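Local coordinates for hydrolase, isochorismatase family (Pseudomonas putida KT2440, PDB 4H17), which probably hydrolyses a small substrate as a dimeric member of the isochorismatase family with a Rossmann-like fold, though its natural substrate is not established, at residues A[5-10]-A[183-188]; A[26-31]-A[66-71]; A[50-55]-A[127-132]. All blocks are in the same frame, centred on the assembly; numbering follows the deposited sequence.

Contact 1: residues A[5-10]-A[183-188]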
loop_
_atom_site.group_PDB
_atom_site.type_symbol
_atom_site.label_atom_id
_atom_site.label_comp_id
_atom_site.label_asym_id
_atom_site.label_seq_id
_atom_site.Cartn_x
_atom_site.Cartn_y
_atom_site.Cartn_z
ATOM N N PRO A 5 -3.429 -12.079 -16.735
ATOM C CA PRO A 5 -3.882 -12.097 -15.358
ATOM C C PRO A 5 -5.293 -11.556 -15.202
ATOM O O PRO A 5 -5.722 -10.655 -15.963
ATOM C CB PRO A 5 -2.876 -11.179 -14.670
ATOM C CG PRO A 5 -1.632 -11.307 -15.478
ATOM C CD PRO A 5 -2.152 -11.358 -16.887
ATOM N N THR A 6 -5.971 -12.049 -14.173
ATOM C CA THR A 6 -7.308 -11.608 -13.786
ATOM C C THR A 6 -7.140 -10.772 -12.558
ATOM O O THR A 6 -6.330 -11.118 -11.709
ATOM C CB THR A 6 -8.246 -12.787 -13.477
ATOM O OG1 THR A 6 -8.295 -13.673 -14.612
ATOM C CG2 THR A 6 -9.615 -12.317 -13.222
ATOM N N THR A 7 -7.914 -9.701 -12.409
ATOM C CA THR A 7 -7.765 -8.860 -11.225
ATOM C C THR A 7 -8.441 -9.608 -10.096
ATOM O O THR A 7 -9.351 -10.402 -10.352
ATOM C CB THR A 7 -8.437 -7.481 -11.373
ATOM O OG1 THR A 7 -9.831 -7.667 -11.673
ATOM C CG2 THR A 7 -7.793 -6.639 -12.476
HETATM N N MSE A 8 -7.992 -9.375 -8.878
HETATM C CA MSE A 8 -8.696 -9.889 -7.689
HETATM C C MSE A 8 -10.146 -9.447 -7.740
HETATM O O MSE A 8 -11.045 -10.191 -7.396
HETATM C CB MSE A 8 -7.989 -9.435 -6.416
HETATM C CG MSE A 8 -8.524 -10.145 -5.177
HETATM SE SE MSE A 8 -8.209 -12.112 -5.296
HETATM C CE MSE A 8 -6.531 -11.785 -6.216
ATOM N N PHE A 9 -10.408 -8.212 -8.152
ATOM C CA PHE A 9 -11.778 -7.745 -8.315
ATOM C C PHE A 9 -12.625 -8.688 -9.183
ATOM O O PHE A 9 -13.706 -9.106 -8.778
ATOM C CB PHE A 9 -11.797 -6.355 -8.950
ATOM C CG PHE A 9 -11.462 -5.203 -8.008
ATOM C CD1 PHE A 9 -12.240 -4.904 -6.898
ATOM C CD2 PHE A 9 -10.405 -4.353 -8.289
ATOM C CE1 PHE A 9 -11.927 -3.848 -6.067
ATOM C CE2 PHE A 9 -10.111 -3.256 -7.496
ATOM C CZ PHE A 9 -10.884 -3.001 -6.356
ATOM N N ARG A 10 -12.140 -9.016 -10.370
ATOM C CA ARG A 10 -12.928 -9.825 -11.283
ATOM C C ARG A 10 -13.009 -11.268 -10.821
ATOM O O ARG A 10 -14.050 -11.911 -10.960
ATOM C CB ARG A 10 -12.380 -9.719 -12.718
ATOM C CG ARG A 10 -12.454 -8.289 -13.266
ATOM C CD ARG A 10 -13.641 -7.912 -14.111
ATOM N NE ARG A 10 -13.539 -8.286 -15.522
ATOM C CZ ARG A 10 -14.081 -7.575 -16.520
ATOM N NH1 ARG A 10 -14.712 -6.430 -16.280
ATOM N NH2 ARG A 10 -13.970 -7.992 -17.780
HETATM N N MSE A 183 -2.922 -1.181 -7.656
HETATM C CA MSE A 183 -4.202 -0.542 -7.342
HETATM C C MSE A 183 -5.354 -1.160 -8.112
HETATM O O MSE A 183 -6.364 -1.497 -7.525
HETATM C CB MSE A 183 -4.093 0.965 -7.653
HETATM C CG MSE A 183 -3.096 1.664 -6.709
HETATM SE SE MSE A 183 -3.835 1.909 -4.948
HETATM C CE MSE A 183 -2.806 0.577 -4.020
ATOM N N ALA A 184 -5.199 -1.328 -9.432
ATOM C CA ALA A 184 -6.253 -1.873 -10.277
ATOM C C ALA A 184 -6.588 -3.323 -9.906
ATOM O O ALA A 184 -7.704 -3.795 -10.155
ATOM C CB ALA A 184 -5.852 -1.791 -11.739
ATOM N N ASP A 185 -5.640 -4.039 -9.349
ATOM C CA ASP A 185 -5.880 -5.442 -8.992
ATOM C C ASP A 185 -6.929 -5.572 -7.882
ATOM O O ASP A 185 -7.734 -6.510 -7.910
ATOM C CB ASP A 185 -4.555 -6.088 -8.557
ATOM C CG ASP A 185 -4.671 -7.573 -8.298
ATOM O OD1 ASP A 185 -5.367 -8.230 -9.095
ATOM O OD2 ASP A 185 -3.962 -8.045 -7.357
ATOM N N ASN A 186 -6.879 -4.701 -6.878
ATOM C CA ASN A 186 -7.617 -4.944 -5.642
ATOM C C ASN A 186 -7.958 -3.703 -4.767
ATOM O O ASN A 186 -8.453 -3.866 -3.641
ATOM C CB ASN A 186 -6.787 -5.911 -4.793
ATOM C CG ASN A 186 -7.621 -6.738 -3.833
ATOM O OD1 ASN A 186 -8.772 -7.047 -4.100
ATOM N ND2 ASN A 186 -7.007 -7.127 -2.727
ATOM N N PHE A 187 -7.648 -2.494 -5.245
ATOM C CA PHE A 187 -7.829 -1.324 -4.388
ATOM C C PHE A 187 -8.572 -0.157 -5.027
ATOM O O PHE A 187 -9.162 0.648 -4.298
ATOM C CB PHE A 187 -6.502 -0.899 -3.828
ATOM C CG PHE A 187 -5.841 -1.969 -3.003
ATOM C CD1 PHE A 187 -6.256 -2.183 -1.712
ATOM C CD2 PHE A 187 -4.877 -2.788 -3.551
ATOM C CE1 PHE A 187 -5.685 -3.190 -0.957
ATOM C CE2 PHE A 187 -4.286 -3.794 -2.794
ATOM C CZ PHE A 187 -4.711 -3.981 -1.494
ATOM N N ALA A 188 -8.593 -0.055 -6.351
ATOM C CA ALA A 188 -9.291 1.069 -6.998
ATOM C C ALA A 188 -9.573 0.777 -8.434
ATOM O O ALA A 188 -8.916 -0.065 -9.028
ATOM C CB ALA A 188 -8.432 2.326 -6.933
#
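The first turn of helix 8-12 is tied to the last turn of helix 172-186 through Asp185, which takes a bond from each of two successive backbone N-H groups. Met8 N donates to Asp185 OD1 at 2.9 Å, arriving from above the carboxylate plane. Phe9 N reaches the main-chain Asp185 O at 3.2 Å. In Asp185, CG anti to the backbone N (chi1 -174°) sets the carboxylate carbon near Met8 N, and OD1 takes the bond. Thr7 caps its own helix: its OG1 accepts from Arg10 N at 3.0 Å. Met8 runs alongside Asn186, CG against OD1 at 3.3 Å. Phe9 lays a ring face over Asn186 CA, a CH-pi contact 4.0 Å from the centroid, while Ala184 O sits at the ring edge, 3.3 Å from CD2. An alanine at Phe9 would probably open a gap beside the helix end and leave Asn186 CA without its aromatic cover. Asp185 also faces the dimer partner: OD1 forms a salt bridge with Arg161 of the second subunit, and OD2 bonds His134 of that subunit. In effect this is an N-capped helix start, bridged by an acidic side chain from a neighbouring helix end at a subunit interface.

Contact 2: residues A[26-31]-A[66-71]. With SO4 (sulfate ion), chain E; SO4 (sulfate ion), chain C.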
loop_
_atom_site.group_PDB
_atom_site.type_symbol
_atom_site.label_atom_id
_atom_site.label_comp_id
_atom_site.label_asym_id
_atom_site.label_seq_id
_atom_site.Cartn_x
_atom_site.Cartn_y
_atom_site.Cartn_z
ATOM N N LEU A 26 -14.204 14.510 -4.585
ATOM C CA LEU A 26 -12.856 14.601 -5.186
ATOM C C LEU A 26 -11.845 14.879 -4.073
ATOM O O LEU A 26 -12.058 15.763 -3.238
ATOM C CB LEU A 26 -12.755 15.730 -6.194
ATOM C CG LEU A 26 -11.372 16.036 -6.799
ATOM C CD1 LEU A 26 -10.817 14.879 -7.619
ATOM C CD2 LEU A 26 -11.458 17.284 -7.647
ATOM N N ILE A 27 -10.800 14.076 -4.018
ATOM C CA ILE A 27 -9.717 14.199 -3.028
ATOM C C ILE A 27 -8.385 14.426 -3.730
ATOM O O ILE A 27 -7.961 13.607 -4.547
ATOM C CB ILE A 27 -9.597 12.957 -2.113
ATOM C CG1 ILE A 27 -10.958 12.598 -1.461
ATOM C CG2 ILE A 27 -8.500 13.185 -1.054
ATOM C CD1 ILE A 27 -10.995 11.299 -0.690
ATOM N N ILE A 28 -7.739 15.563 -3.412
ATOM C CA ILE A 28 -6.449 15.911 -3.994
ATOM C C ILE A 28 -5.408 15.792 -2.885
ATOM O O ILE A 28 -5.424 16.551 -1.913
ATOM C CB ILE A 28 -6.428 17.346 -4.544
ATOM C CG1 ILE A 28 -7.570 17.531 -5.539
ATOM C CG2 ILE A 28 -5.074 17.643 -5.211
ATOM C CD1 ILE A 28 -7.733 18.936 -6.045
ATOM N N ILE A 29 -4.499 14.847 -3.049
ATOM C CA ILE A 29 -3.506 14.520 -2.006
ATOM C C ILE A 29 -2.169 15.193 -2.280
ATOM O O ILE A 29 -1.482 14.929 -3.298
ATOM C CB ILE A 29 -3.347 13.002 -1.897
ATOM C CG1 ILE A 29 -4.662 12.363 -1.447
ATOM C CG2 ILE A 29 -2.237 12.637 -0.937
ATOM C CD1 ILE A 29 -4.700 10.844 -1.423
ATOM N N ASP A 30 -1.795 16.121 -1.390
ATOM C CA ASP A 30 -0.437 16.608 -1.280
ATOM C C ASP A 30 0.029 17.418 -2.487
ATOM O O ASP A 30 1.150 17.238 -2.934
ATOM C CB ASP A 30 0.555 15.465 -0.987
ATOM C CG ASP A 30 0.247 14.719 0.324
ATOM O OD1 ASP A 30 -0.411 15.285 1.243
ATOM O OD2 ASP A 30 0.740 13.567 0.422
ATOM N N ALA A 31 -0.832 18.275 -3.032
ATOM C CA ALA A 31 -0.438 19.054 -4.220
ATOM C C ALA A 31 0.387 20.268 -3.767
ATOM O O ALA A 31 -0.044 21.432 -3.805
ATOM C CB ALA A 31 -1.666 19.420 -5.035
ATOM N N ILE A 66 -14.980 18.835 -2.602
ATOM C CA ILE A 66 -13.581 18.752 -2.910
ATOM C C ILE A 66 -12.780 18.823 -1.619
ATOM O O ILE A 66 -12.967 19.742 -0.802
ATOM C CB ILE A 66 -13.133 19.923 -3.818
ATOM C CG1 ILE A 66 -13.935 19.922 -5.131
ATOM C CG2 ILE A 66 -11.627 19.908 -4.044
ATOM C CD1 ILE A 66 -13.845 21.217 -5.920
ATOM N N ILE A 67 -11.896 17.857 -1.462
ATOM C CA ILE A 67 -11.042 17.724 -0.252
ATOM C C ILE A 67 -9.578 17.804 -0.644
ATOM O O ILE A 67 -9.100 17.052 -1.508
ATOM C CB ILE A 67 -11.267 16.398 0.439
ATOM C CG1 ILE A 67 -12.712 16.294 0.912
ATOM C CG2 ILE A 67 -10.232 16.236 1.539
ATOM C CD1 ILE A 67 -13.139 14.912 1.389
ATOM N N HIS A 68 -8.878 18.785 -0.098
ATOM C CA HIS A 68 -7.449 18.943 -0.285
ATOM C C HIS A 68 -6.716 18.447 0.970
ATOM O O HIS A 68 -7.012 18.883 2.100
ATOM C CB HIS A 68 -7.086 20.417 -0.480
ATOM C CG HIS A 68 -7.873 21.124 -1.535
ATOM N ND1 HIS A 68 -7.362 21.359 -2.793
ATOM C CD2 HIS A 68 -9.106 21.673 -1.522
ATOM C CE1 HIS A 68 -8.263 22.005 -3.515
ATOM N NE2 HIS A 68 -9.324 22.223 -2.762
ATOM N N VAL A 69 -5.752 17.577 0.760
ATOM C CA VAL A 69 -4.904 17.058 1.818
ATOM C C VAL A 69 -3.486 17.621 1.666
ATOM O O VAL A 69 -2.974 17.625 0.552
ATOM C CB VAL A 69 -4.891 15.512 1.749
ATOM C CG1 VAL A 69 -3.952 14.945 2.772
ATOM C CG2 VAL A 69 -6.298 14.924 1.906
ATOM N N ARG A 70 -2.839 18.023 2.763
ATOM C CA ARG A 70 -1.441 18.382 2.765
ATOM C C ARG A 70 -0.732 17.778 3.956
ATOM O O ARG A 70 -1.351 17.476 4.986
ATOM C CB ARG A 70 -1.255 19.909 2.891
ATOM C CG ARG A 70 -1.573 20.695 1.645
ATOM C CD ARG A 70 -1.079 22.127 1.777
ATOM N NE ARG A 70 -1.850 22.913 2.764
ATOM C CZ ARG A 70 -1.742 24.251 2.903
ATOM N NH1 ARG A 70 -0.861 24.948 2.218
ATOM N NH2 ARG A 70 -2.519 24.884 3.780
ATOM N N HIS A 71 0.583 17.669 3.826
ATOM C CA HIS A 71 1.447 17.324 4.939
ATOM C C HIS A 71 1.408 18.389 6.015
ATOM O O HIS A 71 1.405 19.603 5.715
ATOM C CB HIS A 71 2.878 17.191 4.496
ATOM C CG HIS A 71 3.182 15.955 3.730
ATOM N ND1 HIS A 71 4.229 15.121 4.040
ATOM C CD2 HIS A 71 2.592 15.434 2.640
ATOM C CE1 HIS A 71 4.242 14.106 3.201
ATOM N NE2 HIS A 71 3.288 14.301 2.309
HETATM S S SO4 E . 5.380 15.303 7.293
HETATM O O1 SO4 E . 5.481 13.840 6.935
HETATM O O2 SO4 E . 6.435 15.537 8.331
HETATM O O3 SO4 E . 4.056 15.713 7.623
HETATM O O4 SO4 E . 5.894 15.998 6.086
HETATM S S SO4 C . 4.242 11.136 0.355
HETATM O O1 SO4 C . 3.276 11.848 1.218
HETATM O O2 SO4 C . 3.567 10.301 -0.606
HETATM O O3 SO4 C . 5.041 10.247 1.233
HETATM O O4 SO4 C . 5.219 12.045 -0.271
HETATM O O HOH W 1 -3.444 19.141 -2.069
#
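Val69 O takes two donors: Asp30 N at 2.7 Å and water 1 at 3.1 Å, the water in turn accepting from Ala31 N. It closes a run of parallel-strand bonds in which Ile67 N reaches Leu26 O, Ile28 N reaches Ile67 O and Val69 N reaches Ile28 O at 2.9 Å. Side chains pair on both faces of the sheet. On one, the side chains of Ile27 and Val69 cross obliquely, CG2 to CG2 at 4.1 Å; on the other, Ile28 lies beside His68 and touches its CE1 with CD1, while His68 NE2 bonds Glu98. Past the end of strand 24-29 the chemistry turns polar. Asp30 and His71 cross at about a right angle, carboxylate and ring planes 61° apart, and His71 NE2 makes a weak bond to Asp30 OD2 at 3.3 Å. The same NE2 gives a shorter bond to O1 of sulfate C, 2.7 Å, and ND1 holds O4 of sulfate E at 2.8 Å, both at the ring's edge. Largely hydrophobic strands thus deliver a carboxylate and an imidazole to the carboxyl end of the sheet, where this fold places its active site; the sulfates, probably from the crystallisation liquor, only suggest an anion-accepting pocket.

Contact 3: residues A[50-55]-A[127-132]. With SO4 (sulfate ion), chain C.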
loop_
_atom_site.group_PDB
_atom_site.type_symbol
_atom_site.label_atom_id
_atom_site.label_comp_id
_atom_site.label_asym_id
_atom_site.label_seq_id
_atom_site.Cartn_x
_atom_site.Cartn_y
_atom_site.Cartn_z
ATOM N N ALA A 50 -1.382 19.667 -14.544
ATOM C CA ALA A 50 -2.389 20.137 -15.490
ATOM C C ALA A 50 -3.668 19.293 -15.353
ATOM O O ALA A 50 -4.779 19.821 -15.439
ATOM C CB ALA A 50 -1.842 20.086 -16.911
ATOM N N ASN A 51 -3.520 17.987 -15.106
ATOM C CA ASN A 51 -4.700 17.119 -14.939
ATOM C C ASN A 51 -5.444 17.327 -13.624
ATOM O O ASN A 51 -6.663 17.318 -13.615
ATOM C CB ASN A 51 -4.375 15.659 -15.203
ATOM C CG ASN A 51 -4.267 15.349 -16.678
ATOM O OD1 ASN A 51 -5.014 15.890 -17.510
ATOM N ND2 ASN A 51 -3.362 14.450 -17.031
ATOM N N ILE A 52 -4.716 17.615 -12.542
ATOM C CA ILE A 52 -5.377 17.959 -11.284
ATOM C C ILE A 52 -6.203 19.250 -11.516
ATOM O O ILE A 52 -7.343 19.387 -11.085
ATOM C CB ILE A 52 -4.371 18.067 -10.107
ATOM C CG1 ILE A 52 -3.761 16.705 -9.820
ATOM C CG2 ILE A 52 -5.110 18.602 -8.897
ATOM C CD1 ILE A 52 -2.635 16.696 -8.824
ATOM N N ALA A 53 -5.634 20.205 -12.256
ATOM C CA ALA A 53 -6.310 21.433 -12.508
ATOM C C ALA A 53 -7.584 21.182 -13.308
ATOM O O ALA A 53 -8.598 21.762 -13.035
ATOM C CB ALA A 53 -5.402 22.432 -13.209
ATOM N N ARG A 54 -7.511 20.248 -14.270
ATOM C CA ARG A 54 -8.699 19.871 -15.046
ATOM C C ARG A 54 -9.765 19.249 -14.154
ATOM O O ARG A 54 -10.952 19.566 -14.313
ATOM C CB ARG A 54 -8.357 18.928 -16.195
ATOM C CG ARG A 54 -7.484 19.577 -17.237
ATOM C CD ARG A 54 -7.126 18.642 -18.380
ATOM N NE ARG A 54 -6.318 19.373 -19.357
ATOM C CZ ARG A 54 -5.023 19.174 -19.624
ATOM N NH1 ARG A 54 -4.317 18.217 -19.026
ATOM N NH2 ARG A 54 -4.419 19.912 -20.542
ATOM N N LEU A 55 -9.361 18.381 -13.229
ATOM C CA LEU A 55 -10.318 17.747 -12.342
ATOM C C LEU A 55 -10.930 18.785 -11.439
ATOM O O LEU A 55 -12.142 18.785 -11.233
ATOM C CB LEU A 55 -9.655 16.668 -11.486
ATOM C CG LEU A 55 -9.182 15.394 -12.214
ATOM C CD1 LEU A 55 -8.253 14.600 -11.316
ATOM C CD2 LEU A 55 -10.375 14.566 -12.686
ATOM N N ILE A 127 -12.965 10.021 -6.015
ATOM C CA ILE A 127 -11.999 10.228 -7.073
ATOM C C ILE A 127 -10.752 10.787 -6.375
ATOM O O ILE A 127 -10.837 11.813 -5.666
ATOM C CB ILE A 127 -12.517 11.171 -8.175
ATOM C CG1 ILE A 127 -13.740 10.533 -8.856
ATOM C CG2 ILE A 127 -11.414 11.465 -9.182
ATOM C CD1 ILE A 127 -14.582 11.484 -9.657
ATOM N N VAL A 128 -9.639 10.082 -6.557
ATOM C CA VAL A 128 -8.389 10.361 -5.892
ATOM C C VAL A 128 -7.245 10.694 -6.829
ATOM O O VAL A 128 -7.027 10.014 -7.833
ATOM C CB VAL A 128 -7.981 9.159 -5.017
ATOM C CG1 VAL A 128 -6.712 9.434 -4.248
ATOM C CG2 VAL A 128 -9.068 8.734 -4.050
ATOM N N CYS A 129 -6.518 11.760 -6.502
ATOM C CA CYS A 129 -5.350 12.106 -7.268
ATOM C C CYS A 129 -4.301 12.655 -6.299
ATOM O O CYS A 129 -4.613 12.847 -5.123
ATOM C CB CYS A 129 -5.717 13.123 -8.350
ATOM S SG CYS A 129 -6.353 14.694 -7.723
ATOM N N GLY A 130 -3.109 12.900 -6.825
ATOM C CA GLY A 130 -2.017 13.540 -6.074
ATOM C C GLY A 130 -0.785 12.681 -5.886
ATOM O O GLY A 130 -0.468 11.809 -6.710
ATOM N N PHE A 131 -0.089 12.915 -4.786
ATOM C CA PHE A 131 1.304 12.613 -4.633
ATOM C C PHE A 131 1.650 12.131 -3.253
ATOM O O PHE A 131 1.024 12.567 -2.261
ATOM C CB PHE A 131 2.137 13.891 -4.910
ATOM C CG PHE A 131 1.664 14.606 -6.118
ATOM C CD1 PHE A 131 1.917 14.089 -7.383
ATOM C CD2 PHE A 131 1.001 15.790 -6.000
ATOM C CE1 PHE A 131 1.393 14.700 -8.505
ATOM C CE2 PHE A 131 0.507 16.455 -7.128
ATOM C CZ PHE A 131 0.732 15.919 -8.399
HETATM N N MSE A 132 2.664 11.245 -3.114
HETATM C CA MSE A 132 3.276 10.415 -4.207
HETATM C C MSE A 132 2.440 9.176 -4.402
HETATM O O MSE A 132 1.799 8.682 -3.456
HETATM C CB MSE A 132 4.690 9.996 -3.796
HETATM C CG MSE A 132 5.582 11.198 -3.565
HETATM SE SE MSE A 132 7.447 10.781 -3.177
HETATM C CE MSE A 132 7.201 9.674 -1.553
HETATM S S SO4 C . 4.242 11.136 0.355
HETATM O O1 SO4 C . 3.276 11.848 1.218
HETATM O O2 SO4 C . 3.567 10.301 -0.606
HETATM O O3 SO4 C . 5.041 10.247 1.233
HETATM O O4 SO4 C . 5.219 12.045 -0.271
#
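The Phe131 ring and Ile52 meet tip to tip: CD1 of the isoleucine comes in obliquely on the far end of the ring, 3.5 Å from CZ and 3.6 Å from CE2. The other flat pair lies within the helix, where Asn51 sits at the edge of the Arg54 guanidinium and NH1 bonds Asn51 OD1 from above the amide carbonyl plane; Arg54 NH1 also pairs with Glu47. This is the helix-on-sheet layer of the Rossmann-like fold: the axes of segments 50-55 and 127-131 approach to 9.2 Å, their N-to-C directions 148° apart, nearer antiparallel than perpendicular. Across the interface the contact is wholly apolar. Ile52 and Leu55, three residues apart and so on the same side of the helix, both touch Cys129 SG: Ile52 CG1 at 3.9 Å and Leu55 CD1 at 4.1 Å. The cysteine holds SG between its backbone N and carbonyl carbon (chi1 62°), on the helix side of the strand. Between Cys129 and Phe131, Gly130 brings its CA within 4.2 Å of Ile52 CD1. Its backbone angles would jam a CB against the carbonyl O of Cys129, which calls for glycine here. Phe131 also packs on Met45 and Ala48, so the ring meets the first turn of helix 45-61. The peptide bond that follows it is cis. Just beyond that bond, at the N-cap position of helix 133-146, Met132 N donates to O2 of sulfate C at 2.8 Å, with an N-H...O angle of 160°.

Overall arrangement
Contacts 2 and 3 share the core of the domain. Their centres lie about 9 Å apart, strands 24-29 and 125-131 are neighbours in the six-stranded parallel sheet, and both contacts reach sulfate C. Helix 45-61 of contact 3 is the connection between the two strands of contact 2, so along the chain their segments alternate. Contact 1 stands apart, its centre about 24 Å from that of contact 2 and about 22 Å from that of contact 3; joining the N-terminal helix to helix 172-186 near the end of the chain, it encloses both others in sequence. The core pair joins three strands of the sheet and a covering helix, near the probable active site, while contact 1 lies where the second subunit comes in.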